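Local coordinates for synaptotagmin-1 (Arabidopsis thaliana, PDB 7AS6), which helps maintain plasma membrane integrity during freezing and osmotic stress, here represented by its first C2 domain, a beta-sandwich, at residues Met100-Lys114 with Asp126-Pro140. Numbering follows the deposited sequence.
With NI (nickel (II) ion), chain D.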
ATOM      1  N   MET A 100      -3.936   5.515 -12.848  1.00 63.34           N
ATOM      2  CA  MET A 100      -5.233   4.842 -12.835  1.00 62.80           C
ATOM      3  C   MET A 100      -5.834   4.790 -14.239  1.00 59.75           C
ATOM      4  O   MET A 100      -5.488   5.584 -15.116  1.00 60.65           O
ATOM      5  CB  MET A 100      -6.236   5.570 -11.932  1.00 59.80           C
ATOM      6  CG  MET A 100      -5.940   5.609 -10.438  1.00 62.70           C
ATOM      7  SD  MET A 100      -7.285   6.489  -9.584  1.00 63.95           S
ATOM      8  CE  MET A 100      -7.289   8.056 -10.462  1.00 62.38           C
ATOM      9  N   VAL A 101      -6.769   3.857 -14.428  1.00 60.96           N
ATOM     10  CA  VAL A 101      -7.593   3.761 -15.638  1.00 63.71           C
ATOM     11  C   VAL A 101      -9.047   3.571 -15.213  1.00 63.33           C
ATOM     12  O   VAL A 101      -9.336   2.638 -14.453  1.00 64.43           O
ATOM     13  CB  VAL A 101      -7.144   2.609 -16.556  1.00 66.35           C
ATOM     14  CG1 VAL A 101      -7.985   2.597 -17.847  1.00 68.72           C
ATOM     15  CG2 VAL A 101      -5.671   2.720 -16.894  1.00 69.87           C
ATOM     16  N   PRO A 102      -9.996   4.400 -15.669  1.00 62.89           N
ATOM     17  CA  PRO A 102     -11.385   4.258 -15.196  1.00 63.51           C
ATOM     18  C   PRO A 102     -11.975   2.917 -15.617  1.00 65.25           C
ATOM     19  O   PRO A 102     -11.831   2.501 -16.765  1.00 63.67           O
ATOM     20  CB  PRO A 102     -12.111   5.433 -15.863  1.00 64.84           C
ATOM     21  CG  PRO A 102     -11.272   5.752 -17.084  1.00 59.05           C
ATOM     22  CD  PRO A 102      -9.851   5.493 -16.643  1.00 61.43           C
ATOM     23  N   ASP A 103     -12.601   2.219 -14.659  1.00 66.83           N
ATOM     24  CA  ASP A 103     -13.321   0.968 -14.930  1.00 66.65           C
ATOM     25  C   ASP A 103     -12.410  -0.154 -15.443  1.00 66.69           C
ATOM     26  O   ASP A 103     -12.838  -0.988 -16.244  1.00 74.90           O
ATOM     27  CB  ASP A 103     -14.464   1.197 -15.931  1.00 71.49           C
ATOM     28  CG  ASP A 103     -15.549   2.109 -15.391  1.00 74.16           C
ATOM     29  OD1 ASP A 103     -15.803   2.080 -14.166  1.00 77.42           O
ATOM     30  OD2 ASP A 103     -16.155   2.849 -16.197  1.00 86.66           O
ATOM     31  N   GLU A 104     -11.147  -0.183 -15.022  1.00 59.44           N
ATOM     32  CA  GLU A 104     -10.219  -1.271 -15.337  1.00 61.82           C
ATOM     33  C   GLU A 104      -9.451  -1.622 -14.069  1.00 62.94           C
ATOM     34  O   GLU A 104      -8.932  -0.726 -13.398  1.00 60.38           O
ATOM     35  CB  GLU A 104      -9.199  -0.889 -16.432  1.00 66.19           C
ATOM     36  CG  GLU A 104      -9.567  -1.126 -17.927  1.00 76.76           C
ATOM     37  CD  GLU A 104      -8.333  -0.956 -18.848  1.00 84.71           C
ATOM     38  OE1 GLU A 104      -7.201  -0.887 -18.312  1.00 91.89           O
ATOM     39  OE2 GLU A 104      -8.475  -0.887 -20.091  1.00 92.99           O
ATOM     40  N   HIS A 105      -9.366  -2.907 -13.745  1.00 60.50           N
ATOM     41  CA  HIS A 105      -8.401  -3.347 -12.744  1.00 61.64           C
ATOM     42  C   HIS A 105      -7.007  -3.238 -13.339  1.00 62.90           C
ATOM     43  O   HIS A 105      -6.713  -3.855 -14.369  1.00 64.02           O
ATOM     44  CB  HIS A 105      -8.685  -4.779 -12.314  1.00 61.09           C
ATOM     45  CG  HIS A 105     -10.098  -5.005 -11.890  1.00 65.28           C
ATOM     46  ND1 HIS A 105     -10.515  -4.862 -10.584  1.00 65.11           N
ATOM     47  CD2 HIS A 105     -11.195  -5.353 -12.603  1.00 64.97           C
ATOM     48  CE1 HIS A 105     -11.812  -5.110 -10.512  1.00 69.58           C
ATOM     49  NE2 HIS A 105     -12.247  -5.410 -11.723  1.00 70.96           N
ATOM     50  N   LYS A 106      -6.155  -2.431 -12.720  1.00 56.11           N
ATOM     51  CA  LYS A 106      -4.782  -2.276 -13.178  1.00 52.71           C
ATOM     52  C   LYS A 106      -3.849  -2.653 -12.036  1.00 56.55           C
ATOM     53  O   LYS A 106      -3.926  -2.074 -10.948  1.00 49.89           O
ATOM     54  CB  LYS A 106      -4.514  -0.853 -13.668  1.00 58.62           C
ATOM     55  CG  LYS A 106      -3.162  -0.683 -14.371  1.00 62.02           C
ATOM     56  CD  LYS A 106      -3.126   0.576 -15.244  1.00 68.48           C
ATOM     57  CE  LYS A 106      -1.705   0.892 -15.707  1.00 71.73           C
ATOM     58  NZ  LYS A 106      -1.562   2.280 -16.248  1.00 75.28           N
ATOM     59  N   ALA A 107      -2.977  -3.621 -12.291  1.00 51.33           N
ATOM     60  CA  ALA A 107      -2.069  -4.154 -11.294  1.00 53.18           C
ATOM     61  C   ALA A 107      -0.710  -3.488 -11.430  1.00 56.29           C
ATOM     62  O   ALA A 107      -0.273  -3.179 -12.540  1.00 57.59           O
ATOM     63  CB  ALA A 107      -1.931  -5.667 -11.451  1.00 54.88           C
ATOM     64  N   PHE A 108      -0.053  -3.259 -10.290  1.00 52.74           N
ATOM     65  CA  PHE A 108       1.266  -2.647 -10.237  1.00 56.89           C
ATOM     66  C   PHE A 108       2.150  -3.455  -9.307  1.00 55.97           C
ATOM     67  O   PHE A 108       1.681  -4.016  -8.313  1.00 55.66           O
ATOM     68  CB  PHE A 108       1.212  -1.190  -9.729  1.00 56.77           C
ATOM     69  CG  PHE A 108       0.267  -0.309 -10.496  1.00 55.39           C
ATOM     70  CD1 PHE A 108       0.712   0.429 -11.583  1.00 62.77           C
ATOM     71  CD2 PHE A 108      -1.067  -0.217 -10.131  1.00 56.26           C
ATOM     72  CE1 PHE A 108      -0.161   1.242 -12.301  1.00 60.14           C
ATOM     73  CE2 PHE A 108      -1.947   0.598 -10.842  1.00 58.50           C
ATOM     74  CZ  PHE A 108      -1.492   1.325 -11.928  1.00 57.90           C
ATOM     75  N   THR A 109       3.440  -3.498  -9.625  1.00 58.72           N
ATOM     76  CA  THR A 109       4.446  -4.061  -8.726  1.00 58.74           C
ATOM     77  C   THR A 109       5.391  -2.946  -8.303  1.00 58.98           C
ATOM     78  O   THR A 109       6.121  -2.399  -9.136  1.00 57.04           O
ATOM     79  CB  THR A 109       5.217  -5.189  -9.399  1.00 62.50           C
ATOM     80  OG1 THR A 109       4.300  -6.223  -9.783  1.00 60.96           O
ATOM     81  CG2 THR A 109       6.251  -5.751  -8.434  1.00 63.66           C
ATOM     82  N   LEU A 110       5.381  -2.612  -7.015  1.00 60.69           N
ATOM     83  CA  LEU A 110       6.228  -1.562  -6.470  1.00 58.42           C
ATOM     84  C   LEU A 110       7.385  -2.202  -5.724  1.00 60.97           C
ATOM     85  O   LEU A 110       7.177  -3.036  -4.837  1.00 58.97           O
ATOM     86  CB  LEU A 110       5.439  -0.652  -5.525  1.00 56.73           C
ATOM     87  CG  LEU A 110       4.095  -0.200  -6.093  1.00 59.56           C
ATOM     88  CD1 LEU A 110       3.281   0.590  -5.072  1.00 54.87           C
ATOM     89  CD2 LEU A 110       4.339   0.622  -7.342  1.00 59.31           C
ATOM     90  N   GLU A 111       8.602  -1.829  -6.090  1.00 63.10           N
ATOM     91  CA  GLU A 111       9.751  -2.285  -5.327  1.00 67.02           C
ATOM     92  C   GLU A 111       9.827  -1.467  -4.049  1.00 61.05           C
ATOM     93  O   GLU A 111       9.657  -0.245  -4.077  1.00 60.41           O
ATOM     94  CB  GLU A 111      11.034  -2.172  -6.151  1.00 71.11           C
ATOM     95  CG  GLU A 111      11.046  -3.150  -7.336  1.00 83.16           C
ATOM     96  CD  GLU A 111      12.432  -3.384  -7.931  1.00 99.25           C
ATOM     97  OE1 GLU A 111      13.416  -2.809  -7.411  1.00100.99           O
ATOM     98  OE2 GLU A 111      12.532  -4.147  -8.921  1.00105.92           O
ATOM     99  N   LEU A 112      10.027  -2.140  -2.923  1.00 63.74           N
ATOM    100  CA  LEU A 112      10.103  -1.448  -1.645  1.00 59.67           C
ATOM    101  C   LEU A 112      11.468  -0.805  -1.484  1.00 60.68           C
ATOM    102  O   LEU A 112      12.497  -1.438  -1.742  1.00 61.95           O
ATOM    103  CB  LEU A 112       9.830  -2.421  -0.508  1.00 59.83           C
ATOM    104  CG  LEU A 112       8.436  -2.999  -0.678  1.00 56.65           C
ATOM    105  CD1 LEU A 112       8.245  -4.155   0.264  1.00 55.58           C
ATOM    106  CD2 LEU A 112       7.400  -1.915  -0.436  1.00 55.54           C
ATOM    107  N   ARG A 113      11.477   0.457  -1.065  1.00 61.85           N
ATOM    108  CA  ARG A 113      12.716   1.183  -0.834  1.00 68.71           C
ATOM    109  C   ARG A 113      12.703   1.796   0.560  1.00 69.78           C
ATOM    110  O   ARG A 113      11.667   1.849   1.233  1.00 63.34           O
ATOM    111  CB  ARG A 113      12.941   2.267  -1.893  1.00 73.84           C
ATOM    112  CG  ARG A 113      11.776   3.214  -2.079  1.00 75.25           C
ATOM    113  CD  ARG A 113      12.108   4.241  -3.146  1.00 88.95           C
ATOM    114  NE  ARG A 113      12.445   3.604  -4.417  1.00 92.91           N
ATOM    115  CZ  ARG A 113      12.979   4.237  -5.458  1.00102.41           C
ATOM    116  NH1 ARG A 113      13.250   5.534  -5.383  1.00105.98           N
ATOM    117  NH2 ARG A 113      13.248   3.572  -6.575  1.00104.32           N
ATOM    118  N   LYS A 114      13.884   2.265   0.988  1.00 75.28           N
ATOM    119  CA  LYS A 114      14.019   2.834   2.327  1.00 78.03           C
ATOM    120  C   LYS A 114      13.310   4.178   2.440  1.00 80.37           C
ATOM    121  O   LYS A 114      12.638   4.449   3.443  1.00 77.67           O
ATOM    122  CB  LYS A 114      15.495   2.986   2.699  1.00 79.79           C
ATOM    123  CG  LYS A 114      15.721   3.701   4.030  1.00 80.78           C
ATOM    124  CD  LYS A 114      17.140   4.266   4.131  1.00 84.78           C
ATOM    125  CE  LYS A 114      17.240   5.374   5.180  1.00 86.04           C
ATOM    126  NZ  LYS A 114      18.456   6.231   4.994  1.00 85.45           N
ATOM    127  N   ASP A 126      21.827   0.229  -2.177  1.00125.86           N
ATOM    128  CA  ASP A 126      20.868  -0.113  -1.129  1.00120.57           C
ATOM    129  C   ASP A 126      20.458  -1.584  -1.219  1.00115.25           C
ATOM    130  O   ASP A 126      20.427  -2.161  -2.306  1.00115.43           O
ATOM    131  CB  ASP A 126      19.634   0.797  -1.215  1.00120.71           C
ATOM    132  CG  ASP A 126      18.608   0.507  -0.123  1.00113.36           C
ATOM    133  OD1 ASP A 126      17.406   0.358  -0.444  1.00109.78           O
ATOM    134  OD2 ASP A 126      19.009   0.414   1.058  1.00110.89           O
ATOM    135  N   LYS A 127      20.151  -2.180  -0.068  1.00108.26           N
ATOM    136  CA  LYS A 127      19.752  -3.580  -0.011  1.00101.57           C
ATOM    137  C   LYS A 127      18.355  -3.777  -0.607  1.00 95.65           C
ATOM    138  O   LYS A 127      17.499  -2.890  -0.554  1.00 94.06           O
ATOM    139  CB  LYS A 127      19.794  -4.076   1.440  1.00 96.30           C
ATOM    140  CG  LYS A 127      18.843  -3.326   2.381  1.00 93.33           C
ATOM    141  CD  LYS A 127      19.091  -3.617   3.869  1.00 91.13           C
ATOM    142  CE  LYS A 127      17.908  -3.128   4.718  1.00 86.77           C
ATOM    143  NZ  LYS A 127      18.152  -3.042   6.195  1.00 89.58           N
ATOM    144  N   TYR A 128      18.136  -4.955  -1.194  1.00 87.55           N
ATOM    145  CA  TYR A 128      16.832  -5.294  -1.755  1.00 80.57           C
ATOM    146  C   TYR A 128      15.834  -5.576  -0.638  1.00 75.66           C
ATOM    147  O   TYR A 128      16.156  -6.265   0.334  1.00 72.62           O
ATOM    148  CB  TYR A 128      16.950  -6.511  -2.667  1.00 76.67           C
ATOM    149  CG  TYR A 128      15.635  -7.010  -3.222  1.00 74.64           C
ATOM    150  CD1 TYR A 128      14.951  -6.283  -4.187  1.00 75.37           C
ATOM    151  CD2 TYR A 128      15.083  -8.216  -2.794  1.00 71.96           C
ATOM    152  CE1 TYR A 128      13.751  -6.734  -4.711  1.00 74.39           C
ATOM    153  CE2 TYR A 128      13.883  -8.681  -3.311  1.00 72.79           C
ATOM    154  CZ  TYR A 128      13.218  -7.934  -4.274  1.00 73.22           C
ATOM    155  OH  TYR A 128      12.020  -8.380  -4.806  1.00 74.54           O
ATOM    156  N   ARG A 129      14.613  -5.062  -0.784  1.00 70.64           N
ATOM    157  CA  ARG A 129      13.656  -5.085   0.314  1.00 65.94           C
ATOM    158  C   ARG A 129      12.361  -5.814  -0.019  1.00 61.95           C
ATOM    159  O   ARG A 129      11.450  -5.845   0.812  1.00 58.88           O
ATOM    160  CB  ARG A 129      13.366  -3.653   0.768  1.00 65.93           C
ATOM    161  CG  ARG A 129      14.563  -2.988   1.451  1.00 70.74           C
ATOM    162  CD  ARG A 129      14.227  -1.597   1.969  1.00 69.60           C
ATOM    163  NE  ARG A 129      15.411  -0.841   2.376  1.00 78.69           N
ATOM    164  CZ  ARG A 129      15.805  -0.664   3.636  1.00 81.45           C
ATOM    165  NH1 ARG A 129      15.113  -1.191   4.644  1.00 75.46           N
ATOM    166  NH2 ARG A 129      16.898   0.045   3.891  1.00 85.87           N
ATOM    167  N   GLY A 130      12.260  -6.431  -1.185  1.00 64.70           N
ATOM    168  CA  GLY A 130      11.043  -7.106  -1.585  1.00 59.17           C
ATOM    169  C   GLY A 130      10.192  -6.257  -2.513  1.00 59.62           C
ATOM    170  O   GLY A 130      10.485  -5.097  -2.819  1.00 59.18           O
ATOM    171  N   LYS A 131       9.111  -6.870  -2.970  1.00 55.44           N
ATOM    172  CA  LYS A 131       8.174  -6.235  -3.883  1.00 57.84           C
ATOM    173  C   LYS A 131       6.800  -6.237  -3.240  1.00 53.16           C
ATOM    174  O   LYS A 131       6.439  -7.188  -2.542  1.00 57.25           O
ATOM    175  CB  LYS A 131       8.124  -6.971  -5.232  1.00 56.98           C
ATOM    176  CG  LYS A 131       9.374  -6.797  -6.068  1.00 68.98           C
ATOM    177  CD  LYS A 131       9.307  -7.588  -7.365  1.00 74.68           C
ATOM    178  CE  LYS A 131      10.368  -7.115  -8.355  1.00 83.11           C
ATOM    179  NZ  LYS A 131      11.735  -7.156  -7.769  1.00 88.67           N
ATOM    180  N   LEU A 132       6.040  -5.172  -3.459  1.00 52.68           N
ATOM    181  CA  LEU A 132       4.635  -5.136  -3.085  1.00 50.42           C
ATOM    182  C   LEU A 132       3.799  -5.124  -4.353  1.00 51.00           C
ATOM    183  O   LEU A 132       4.099  -4.366  -5.279  1.00 51.50           O
ATOM    184  CB  LEU A 132       4.313  -3.903  -2.252  1.00 48.84           C
ATOM    185  CG  LEU A 132       2.904  -3.851  -1.674  1.00 49.28           C
ATOM    186  CD1 LEU A 132       2.697  -4.961  -0.663  1.00 40.76           C
ATOM    187  CD2 LEU A 132       2.601  -2.489  -1.053  1.00 45.91           C
ATOM    188  N   GLU A 133       2.765  -5.966  -4.404  1.00 48.89           N
ATOM    189  CA  GLU A 133       1.853  -6.029  -5.550  1.00 51.52           C
ATOM    190  C   GLU A 133       0.481  -5.515  -5.140  1.00 48.78           C
ATOM    191  O   GLU A 133      -0.087  -5.976  -4.141  1.00 45.93           O
ATOM    192  CB  GLU A 133       1.751  -7.449  -6.106  1.00 50.22           C
ATOM    193  CG  GLU A 133       3.123  -7.990  -6.510  1.00 59.78           C
ATOM    194  CD  GLU A 133       3.065  -9.269  -7.320  1.00 68.14           C
ATOM    195  OE1 GLU A 133       1.956  -9.818  -7.497  1.00 71.58           O
ATOM    196  OE2 GLU A 133       4.139  -9.720  -7.792  1.00 72.76           O
ATOM    197  N   VAL A 134      -0.031  -4.536  -5.891  1.00 43.45           N
ATOM    198  CA  VAL A 134      -1.290  -3.873  -5.578  1.00 47.91           C
ATOM    199  C   VAL A 134      -2.109  -3.735  -6.862  1.00 50.40           C
ATOM    200  O   VAL A 134      -1.606  -3.928  -7.971  1.00 52.99           O
ATOM    201  CB  VAL A 134      -1.080  -2.485  -4.935  1.00 48.14           C
ATOM    202  CG1 VAL A 134      -0.077  -2.550  -3.784  1.00 45.81           C
ATOM    203  CG2 VAL A 134      -0.611  -1.503  -5.972  1.00 49.84           C
ATOM    204  N   GLU A 135      -3.387  -3.391  -6.702  1.00 48.47           N
ATOM    205  CA  GLU A 135      -4.283  -3.105  -7.821  1.00 49.30           C
ATOM    206  C   GLU A 135      -5.072  -1.846  -7.530  1.00 51.32           C
ATOM    207  O   GLU A 135      -5.397  -1.552  -6.376  1.00 54.13           O
ATOM    208  CB  GLU A 135      -5.307  -4.199  -8.082  1.00 52.02           C
ATOM    209  CG  GLU A 135      -4.792  -5.496  -8.633  1.00 54.93           C
ATOM    210  CD  GLU A 135      -5.935  -6.476  -8.813  1.00 63.47           C
ATOM    211  OE1 GLU A 135      -7.097  -6.000  -8.921  1.00 59.65           O
ATOM    212  OE2 GLU A 135      -5.679  -7.708  -8.812  1.00 63.87           O
ATOM    213  N   LEU A 136      -5.403  -1.123  -8.583  1.00 51.23           N
ATOM    214  CA  LEU A 136      -6.243   0.054  -8.468  1.00 50.79           C
ATOM    215  C   LEU A 136      -7.417  -0.093  -9.414  1.00 52.74           C
ATOM    216  O   LEU A 136      -7.255  -0.554 -10.547  1.00 55.20           O
ATOM    217  CB  LEU A 136      -5.473   1.330  -8.797  1.00 53.27           C
ATOM    218  CG  LEU A 136      -4.174   1.631  -8.057  1.00 54.91           C
ATOM    219  CD1 LEU A 136      -3.668   2.992  -8.492  1.00 58.53           C
ATOM    220  CD2 LEU A 136      -4.354   1.578  -6.550  1.00 50.16           C
ATOM    221  N   LEU A 137      -8.602   0.281  -8.939  1.00 52.54           N
ATOM    222  CA  LEU A 137      -9.789   0.389  -9.781  1.00 55.39           C
ATOM    223  C   LEU A 137     -10.410   1.753  -9.522  1.00 57.01           C
ATOM    224  O   LEU A 137     -10.887   2.020  -8.416  1.00 52.63           O
ATOM    225  CB  LEU A 137     -10.790  -0.733  -9.503  1.00 52.39           C
ATOM    226  CG  LEU A 137     -12.127  -0.568 -10.231  1.00 58.56           C
ATOM    227  CD1 LEU A 137     -11.924  -0.594 -11.741  1.00 57.64           C
ATOM    228  CD2 LEU A 137     -13.124  -1.630  -9.801  1.00 62.44           C
ATOM    229  N   TYR A 138     -10.405   2.619 -10.533  1.00 55.10           N
ATOM    230  CA  TYR A 138     -10.933   3.965 -10.375  1.00 57.55           C
ATOM    231  C   TYR A 138     -12.369   4.005 -10.879  1.00 62.35           C
ATOM    232  O   TYR A 138     -12.634   3.700 -12.047  1.00 63.86           O
ATOM    233  CB  TYR A 138     -10.072   4.984 -11.113  1.00 56.34           C
ATOM    234  CG  TYR A 138     -10.600   6.387 -10.977  1.00 62.69           C
ATOM    235  CD1 TYR A 138     -10.871   6.916  -9.722  1.00 64.75           C
ATOM    236  CD2 TYR A 138     -10.833   7.185 -12.095  1.00 64.24           C
ATOM    237  CE1 TYR A 138     -11.356   8.194  -9.580  1.00 68.59           C
ATOM    238  CE2 TYR A 138     -11.328   8.473 -11.963  1.00 65.67           C
ATOM    239  CZ  TYR A 138     -11.590   8.967 -10.696  1.00 69.77           C
ATOM    240  OH  TYR A 138     -12.075  10.244 -10.528  1.00 74.96           O
ATOM    241  N   LYS A 139     -13.292   4.370  -9.995  1.00 62.52           N
ATOM    242  CA  LYS A 139     -14.688   4.551 -10.370  1.00 65.03           C
ATOM    243  C   LYS A 139     -15.010   6.032 -10.277  1.00 68.01           C
ATOM    244  O   LYS A 139     -15.249   6.551  -9.175  1.00 66.95           O
ATOM    245  CB  LYS A 139     -15.614   3.734  -9.468  1.00 66.08           C
ATOM    246  CG  LYS A 139     -15.370   2.239  -9.559  1.00 65.23           C
ATOM    247  CD  LYS A 139     -15.545   1.723 -10.989  1.00 69.52           C
ATOM    248  CE  LYS A 139     -16.930   1.130 -11.200  1.00 73.24           C
ATOM    249  NZ  LYS A 139     -17.074   0.498 -12.543  1.00 79.01           N
ATOM    250  N   PRO A 140     -14.982   6.764 -11.388  1.00 67.13           N
ATOM    251  CA  PRO A 140     -15.378   8.173 -11.357  1.00 72.73           C
ATOM    252  C   PRO A 140     -16.888   8.305 -11.259  1.00 76.03           C
ATOM    253  O   PRO A 140     -17.638   7.397 -11.630  1.00 75.69           O
ATOM    254  CB  PRO A 140     -14.861   8.704 -12.698  1.00 70.02           C
ATOM    255  CG  PRO A 140     -14.931   7.503 -13.601  1.00 67.22           C
ATOM    256  CD  PRO A 140     -14.604   6.315 -12.740  1.00 66.87           C
TER
HETATM  257 NI    NI D 403     -14.622  -5.931 -12.241  1.00109.60          NI
HETATM  258  O   HOH W   1      -7.901   1.864 -12.498  1.00 56.51           O
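A chi1 of 180° swings the Y138 ring away from its own amide nitrogen, and a bend at chi3 (-56°) turns the end of M100 over it, so that methyl CE settles over one face of the Y138 ring, 3.8 Å from its centroid, in a CH-pi contact. M100 SD lies obliquely to the same ring, 4.2 Å from its centroid, a Met-aromatic contact at one end of an antiparallel strand pair. In the type II turn V101-E104, the backbone N of D103 bonds to Y138 O, while K139 NZ forms a salt bridge with D103 OD1 at 2.6 Å, reaching it from above the carboxylate plane. Just before the strand, H105 NE2 binds a nickel ion. Paired backbone hydrogen bonds then join K106 with L136, F108 with V134 and L110 with L132. All six start their side chains on one face, where F108 CE2 lies 3.7 Å from L136 CG, though K106 runs outward to E99. On the other face, K131 NZ and E111 OE2 form a salt bridge whose hydrogen bond is weak, 3.3 Å. Strand 106-111 is the outermost of its sheet within the chain; strand 131-140 continues it to strand 8-18, while L136, F108 and L110 pack on strands 73-80 and 88-96 of the facing sheet.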